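Side-chain contacts in ABC transporter (Caldanaerobius, PDB 4G68), which probably serves as the extracellular solute-binding protein of an ABC transporter, capturing xylan-derived sugars for uptake in a thermophilic bacterium: residues V156-K161 / A283-D288; G249-G254 / Q410-Q415. One frame throughout, in Å; residues are numbered along the deposited sequence.

Contact 1: V156-K161 / A283-D288; sequences VLYINK and AAFVSD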
loop_
_atom_site.group_PDB
_atom_site.type_symbol
_atom_site.label_atom_id
_atom_site.label_comp_id
_atom_site.label_asym_id
_atom_site.label_seq_id
_atom_site.Cartn_x
_atom_site.Cartn_y
_atom_site.Cartn_z
ATOM N N VAL C 156 6.647 -3.230 -4.942
ATOM C CA VAL C 156 8.071 -3.564 -4.933
ATOM C C VAL C 156 8.247 -5.072 -4.880
ATOM O O VAL C 156 7.573 -5.711 -4.082
ATOM C CB VAL C 156 8.758 -3.012 -3.667
ATOM C CG1 VAL C 156 10.248 -3.392 -3.607
ATOM C CG2 VAL C 156 8.602 -1.492 -3.606
ATOM N N LEU C 157 9.194 -5.611 -5.699
ATOM C CA LEU C 157 9.713 -6.961 -5.498
ATOM C C LEU C 157 10.971 -6.829 -4.636
ATOM O O LEU C 157 11.973 -6.206 -5.036
ATOM C CB LEU C 157 9.961 -7.697 -6.849
ATOM C CG LEU C 157 10.590 -9.120 -6.846
ATOM C CD1 LEU C 157 9.802 -10.142 -6.030
ATOM C CD2 LEU C 157 10.798 -9.596 -8.277
ATOM N N TYR C 158 10.942 -7.476 -3.464
ATOM C CA TYR C 158 12.096 -7.540 -2.571
ATOM C C TYR C 158 12.836 -8.833 -2.827
ATOM O O TYR C 158 12.227 -9.891 -2.842
ATOM C CB TYR C 158 11.639 -7.508 -1.106
ATOM C CG TYR C 158 10.887 -6.252 -0.754
ATOM C CD1 TYR C 158 11.551 -5.135 -0.271
ATOM C CD2 TYR C 158 9.499 -6.201 -0.836
ATOM C CE1 TYR C 158 10.860 -3.978 0.084
ATOM C CE2 TYR C 158 8.799 -5.045 -0.497
ATOM C CZ TYR C 158 9.476 -3.956 -0.036
ATOM O OH TYR C 158 8.752 -2.834 0.312
ATOM N N ILE C 159 14.158 -8.724 -3.028
ATOM C CA ILE C 159 15.048 -9.846 -3.322
ATOM C C ILE C 159 16.018 -9.992 -2.143
ATOM O O ILE C 159 16.741 -9.042 -1.833
ATOM C CB ILE C 159 15.877 -9.505 -4.622
ATOM C CG1 ILE C 159 14.953 -9.222 -5.785
ATOM C CG2 ILE C 159 16.951 -10.559 -4.980
ATOM C CD1 ILE C 159 14.037 -10.394 -6.029
ATOM N N ASN C 160 16.030 -11.149 -1.483
ATOM C CA ASN C 160 17.096 -11.448 -0.524
ATOM C C ASN C 160 18.352 -11.822 -1.318
ATOM O O ASN C 160 18.454 -12.979 -1.763
ATOM C CB ASN C 160 16.693 -12.616 0.397
ATOM C CG ASN C 160 17.746 -12.907 1.466
ATOM O OD1 ASN C 160 18.940 -12.867 1.180
ATOM N ND2 ASN C 160 17.326 -13.163 2.689
ATOM N N LYS C 161 19.284 -10.864 -1.507
ATOM C CA LYS C 161 20.477 -11.082 -2.362
ATOM C C LYS C 161 21.310 -12.274 -1.883
ATOM O O LYS C 161 21.882 -13.009 -2.707
ATOM C CB LYS C 161 21.405 -9.863 -2.396
ATOM C CG LYS C 161 20.791 -8.542 -2.906
ATOM C CD LYS C 161 21.819 -7.417 -2.714
ATOM C CE LYS C 161 21.183 -6.041 -2.614
ATOM N NZ LYS C 161 22.038 -4.923 -2.079
ATOM N N ALA C 283 10.124 -1.160 5.844
ATOM C CA ALA C 283 10.594 -0.891 7.222
ATOM C C ALA C 283 10.715 -2.166 8.044
ATOM O O ALA C 283 11.597 -2.234 8.863
ATOM C CB ALA C 283 9.686 0.117 7.946
ATOM N N ALA C 284 9.857 -3.169 7.783
ATOM C CA ALA C 284 9.952 -4.491 8.501
ATOM C C ALA C 284 11.263 -5.205 8.204
ATOM O O ALA C 284 11.658 -6.116 8.947
ATOM C CB ALA C 284 8.775 -5.400 8.152
ATOM N N PHE C 285 11.920 -4.827 7.107
ATOM C CA PHE C 285 13.146 -5.552 6.677
ATOM C C PHE C 285 14.412 -4.787 7.088
ATOM O O PHE C 285 15.461 -5.395 7.389
ATOM C CB PHE C 285 13.162 -5.904 5.149
ATOM C CG PHE C 285 11.827 -6.395 4.612
ATOM C CD1 PHE C 285 10.975 -7.146 5.402
ATOM C CD2 PHE C 285 11.457 -6.148 3.271
ATOM C CE1 PHE C 285 9.772 -7.608 4.900
ATOM C CE2 PHE C 285 10.271 -6.610 2.765
ATOM C CZ PHE C 285 9.421 -7.362 3.575
ATOM N N VAL C 286 14.299 -3.456 7.120
ATOM C CA VAL C 286 15.464 -2.605 7.302
ATOM C C VAL C 286 15.365 -1.670 8.516
ATOM O O VAL C 286 16.346 -0.996 8.875
ATOM C CB VAL C 286 15.765 -1.839 5.996
ATOM C CG1 VAL C 286 15.955 -2.838 4.854
ATOM C CG2 VAL C 286 14.654 -0.841 5.628
ATOM N N SER C 287 14.203 -1.631 9.156
ATOM C CA SER C 287 14.086 -0.787 10.338
ATOM C C SER C 287 13.731 -1.538 11.609
ATOM O O SER C 287 14.105 -1.110 12.671
ATOM C CB SER C 287 13.062 0.324 10.097
ATOM O OG SER C 287 13.477 1.144 9.022
ATOM N N ASP C 288 12.951 -2.606 11.474
ATOM C CA ASP C 288 12.542 -3.442 12.615
ATOM C C ASP C 288 13.800 -4.009 13.260
ATOM O O ASP C 288 14.610 -4.640 12.574
ATOM C CB ASP C 288 11.657 -4.578 12.097
ATOM C CG ASP C 288 10.993 -5.367 13.199
ATOM O OD1 ASP C 288 11.568 -5.487 14.308
ATOM O OD2 ASP C 288 9.892 -5.870 12.941
#

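Contact 2: G249-G254 / Q410-Q415; sequences GAFDSG and QLFAKQ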
loop_
_atom_site.group_PDB
_atom_site.type_symbol
_atom_site.label_atom_id
_atom_site.label_comp_id
_atom_site.label_asym_id
_atom_site.label_seq_id
_atom_site.Cartn_x
_atom_site.Cartn_y
_atom_site.Cartn_z
ATOM N N GLY C 249 4.815 -23.480 -6.935
ATOM C CA GLY C 249 5.135 -23.649 -5.503
ATOM C C GLY C 249 5.844 -22.405 -4.964
ATOM O O GLY C 249 6.761 -22.502 -4.136
ATOM N N ALA C 250 5.433 -21.235 -5.460
ATOM C CA ALA C 250 5.885 -19.967 -4.865
ATOM C C ALA C 250 5.643 -19.826 -3.345
ATOM O O ALA C 250 6.415 -19.159 -2.673
ATOM C CB ALA C 250 5.285 -18.795 -5.611
ATOM N N PHE C 251 4.593 -20.454 -2.795
ATOM C CA PHE C 251 4.157 -20.148 -1.415
ATOM C C PHE C 251 4.256 -21.331 -0.471
ATOM O O PHE C 251 4.017 -22.465 -0.877
ATOM C CB PHE C 251 2.750 -19.479 -1.390
ATOM C CG PHE C 251 2.591 -18.388 -2.469
ATOM C CD1 PHE C 251 3.237 -17.127 -2.335
ATOM C CD2 PHE C 251 1.832 -18.631 -3.648
ATOM C CE1 PHE C 251 3.147 -16.180 -3.355
ATOM C CE2 PHE C 251 1.736 -17.678 -4.645
ATOM C CZ PHE C 251 2.379 -16.457 -4.515
ATOM N N ASP C 252 4.589 -21.079 0.784
ATOM C CA ASP C 252 4.554 -22.118 1.809
ATOM C C ASP C 252 3.146 -22.728 1.883
ATOM O O ASP C 252 2.159 -22.050 1.614
ATOM C CB ASP C 252 4.911 -21.554 3.171
ATOM C CG ASP C 252 6.423 -21.430 3.392
ATOM O OD1 ASP C 252 7.216 -22.345 3.024
ATOM O OD2 ASP C 252 6.821 -20.394 3.977
ATOM N N SER C 253 3.053 -23.997 2.253
ATOM C CA SER C 253 1.755 -24.685 2.378
ATOM C C SER C 253 0.636 -23.866 3.126
ATOM O O SER C 253 -0.475 -23.698 2.618
ATOM C CB SER C 253 1.962 -26.089 3.000
ATOM O OG SER C 253 3.004 -26.825 2.328
ATOM N N GLY C 254 0.934 -23.341 4.308
ATOM C CA GLY C 254 -0.084 -22.590 5.079
ATOM C C GLY C 254 -0.210 -21.076 4.870
ATOM O O GLY C 254 -0.731 -20.340 5.757
ATOM N N GLN C 410 -9.833 -17.042 -3.696
ATOM C CA GLN C 410 -10.228 -18.321 -4.328
ATOM C C GLN C 410 -9.359 -18.792 -5.528
ATOM O O GLN C 410 -9.247 -20.016 -5.780
ATOM C CB GLN C 410 -11.678 -18.196 -4.754
ATOM C CG GLN C 410 -12.608 -18.262 -3.573
ATOM C CD GLN C 410 -13.835 -17.404 -3.737
ATOM O OE1 GLN C 410 -14.559 -17.449 -4.763
ATOM N NE2 GLN C 410 -14.081 -16.606 -2.720
ATOM N N LEU C 411 -8.745 -17.844 -6.237
ATOM C CA LEU C 411 -7.670 -18.159 -7.188
ATOM C C LEU C 411 -6.447 -18.790 -6.514
ATOM O O LEU C 411 -5.948 -19.840 -6.972
ATOM C CB LEU C 411 -7.219 -16.922 -7.992
ATOM C CG LEU C 411 -8.139 -16.366 -9.082
ATOM C CD1 LEU C 411 -7.571 -15.042 -9.614
ATOM C CD2 LEU C 411 -8.336 -17.371 -10.222
ATOM N N PHE C 412 -5.934 -18.144 -5.459
ATOM C CA PHE C 412 -4.792 -18.710 -4.701
ATOM C C PHE C 412 -5.112 -20.123 -4.162
ATOM O O PHE C 412 -4.195 -20.973 -3.973
ATOM C CB PHE C 412 -4.425 -17.817 -3.534
ATOM C CG PHE C 412 -3.540 -16.637 -3.901
ATOM C CD1 PHE C 412 -4.101 -15.329 -4.124
ATOM C CD2 PHE C 412 -2.164 -16.804 -4.057
ATOM C CE1 PHE C 412 -3.282 -14.245 -4.429
ATOM C CE2 PHE C 412 -1.340 -15.725 -4.353
ATOM C CZ PHE C 412 -1.899 -14.438 -4.565
ATOM N N ALA C 413 -6.399 -20.346 -3.894
ATOM C CA ALA C 413 -6.867 -21.535 -3.143
ATOM C C ALA C 413 -7.196 -22.631 -4.105
ATOM O O ALA C 413 -7.552 -23.731 -3.693
ATOM C CB ALA C 413 -8.107 -21.216 -2.320
ATOM N N LYS C 414 -7.091 -22.323 -5.394
ATOM C CA LYS C 414 -7.377 -23.295 -6.458
ATOM C C LYS C 414 -8.846 -23.760 -6.402
ATOM O O LYS C 414 -9.152 -24.897 -6.801
ATOM C CB LYS C 414 -6.417 -24.497 -6.356
ATOM C CG LYS C 414 -4.936 -24.166 -6.514
ATOM C CD LYS C 414 -4.603 -23.761 -7.945
ATOM C CE LYS C 414 -4.455 -25.005 -8.804
ATOM N NZ LYS C 414 -4.171 -24.682 -10.224
ATOM N N GLN C 415 -9.731 -22.871 -5.907
ATOM C CA GLN C 415 -11.188 -23.126 -5.806
ATOM C C GLN C 415 -12.011 -22.471 -6.928
ATOM O O GLN C 415 -13.167 -22.844 -7.167
ATOM C CB GLN C 415 -11.741 -22.697 -4.455
ATOM C CG GLN C 415 -11.200 -23.488 -3.283
ATOM C CD GLN C 415 -11.576 -22.874 -1.955
ATOM O OE1 GLN C 415 -12.668 -22.303 -1.818
ATOM N NE2 GLN C 415 -10.680 -23.011 -0.964
#

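Contact 1: V156-K161 / A283-D288
Y158 near the end of strand 144-160 and F285 on the short helix 283-286 face each other with their CA atoms 9.5 Å apart, and the two rings alone bridge that gap. They form a T-shaped pair: the planes stand at 89°, the ring centroids are 4.8 Å apart, and F285 drives its edge into the face of Y158. Y158 CG lies opposite its carbonyl carbon (chi1 -61°), which carries the ring out toward the helix. CE2 of F285 leads, sitting over the centre of the tyrosine ring 3.6 Å from Y158 CG, while F285 CD2 follows at 3.7 Å from Y158 CD1. The other face of Y158 is taken by CG1 of V156, two residues earlier on the same strand and also over the ring centre, leaving the buried tyrosine clamped between a methyl group and an aromatic edge. Its hydroxyl is fixed too, since Y158 OH hydrogen-bonds to G278 O. Strand 274-278 pairs with 144-160 on one side and strand 297-300 on the other, placing Y158 on a central strand of the sheet; F285 adds edge-to-face contacts with Y275 of 274-278 and F267 of helix 260-268, so helix 283-286 packs onto the sheet through an aromatic cluster.

Contact 2: G249-G254 / Q410-Q415
F251 and F412 form an offset edge-to-face pair, the edge of F412 turned toward the face of F251, with the ring planes inclined at 66° and the centroids 5.6 Å apart. F251 CE2 lies close to the plane of the F412 ring, 3.7 Å from F412 CE2. F251 itself is approached obliquely. Its CZ, at 3.8 Å from F412 CE2, shares the touch, and F412 CD2 is a little farther back, 4.0 Å from F251 CE2. The pair therefore meets through a few carbons, the edge of F412 against CE2 and CZ of F251.

In both residues CB points toward the other segment, and with CG opposite the carbonyl carbon (chi1 -44° in F251, -82° in F412) the side chains reach across the gap and cross at about a right angle. A250 CB, from the residue just before, lies over the centre of one face of F251, and F255 stacks with the same ring. Helix 233-248 supplies M245 against F251 and L242 against F412, and the loop residue L195 also touches F251.

Segment 249-254 is the loop after helix 233-248, and 410-415 spans the last turn of helix 398-412 and the chain just beyond it. G249 closes the first helix and K414 the second, each with positive phi in a Schellman motif; in the second, Q415 N bonds to Q410 O at 2.9 Å and K414 N to L411 O at 3.2 Å. The phenylalanines stand beside these two C-terminal caps, F251 two residues after one and F412 two before the other. What results is an aromatic pair that packs the loop after one Schellman-capped helix against the last turn of another, in a protein of the bacterial extracellular solute-binding family.

How the contacts relate
Following the chain from its N terminus, the first segment met is 156-161, at the end of strand 144-160. Helices then carry the chain to 249-254, just after helix 233-248, which opens contact 2 while contact 1 is still pending. Helix 260-268 and strand 274-278 lead to 283-288, where contact 1 closes over 121 intervening residues. Contact 2 closes only at 410-415, with 155 residues between its own segments, so the two cross. Contact 1 ties the sheet to helix 283-286; contact 2 brings the end of helix 398-412, late in the chain, back to the loop that follows helix 233-248. Their centres lie 23 Å apart and they do not touch.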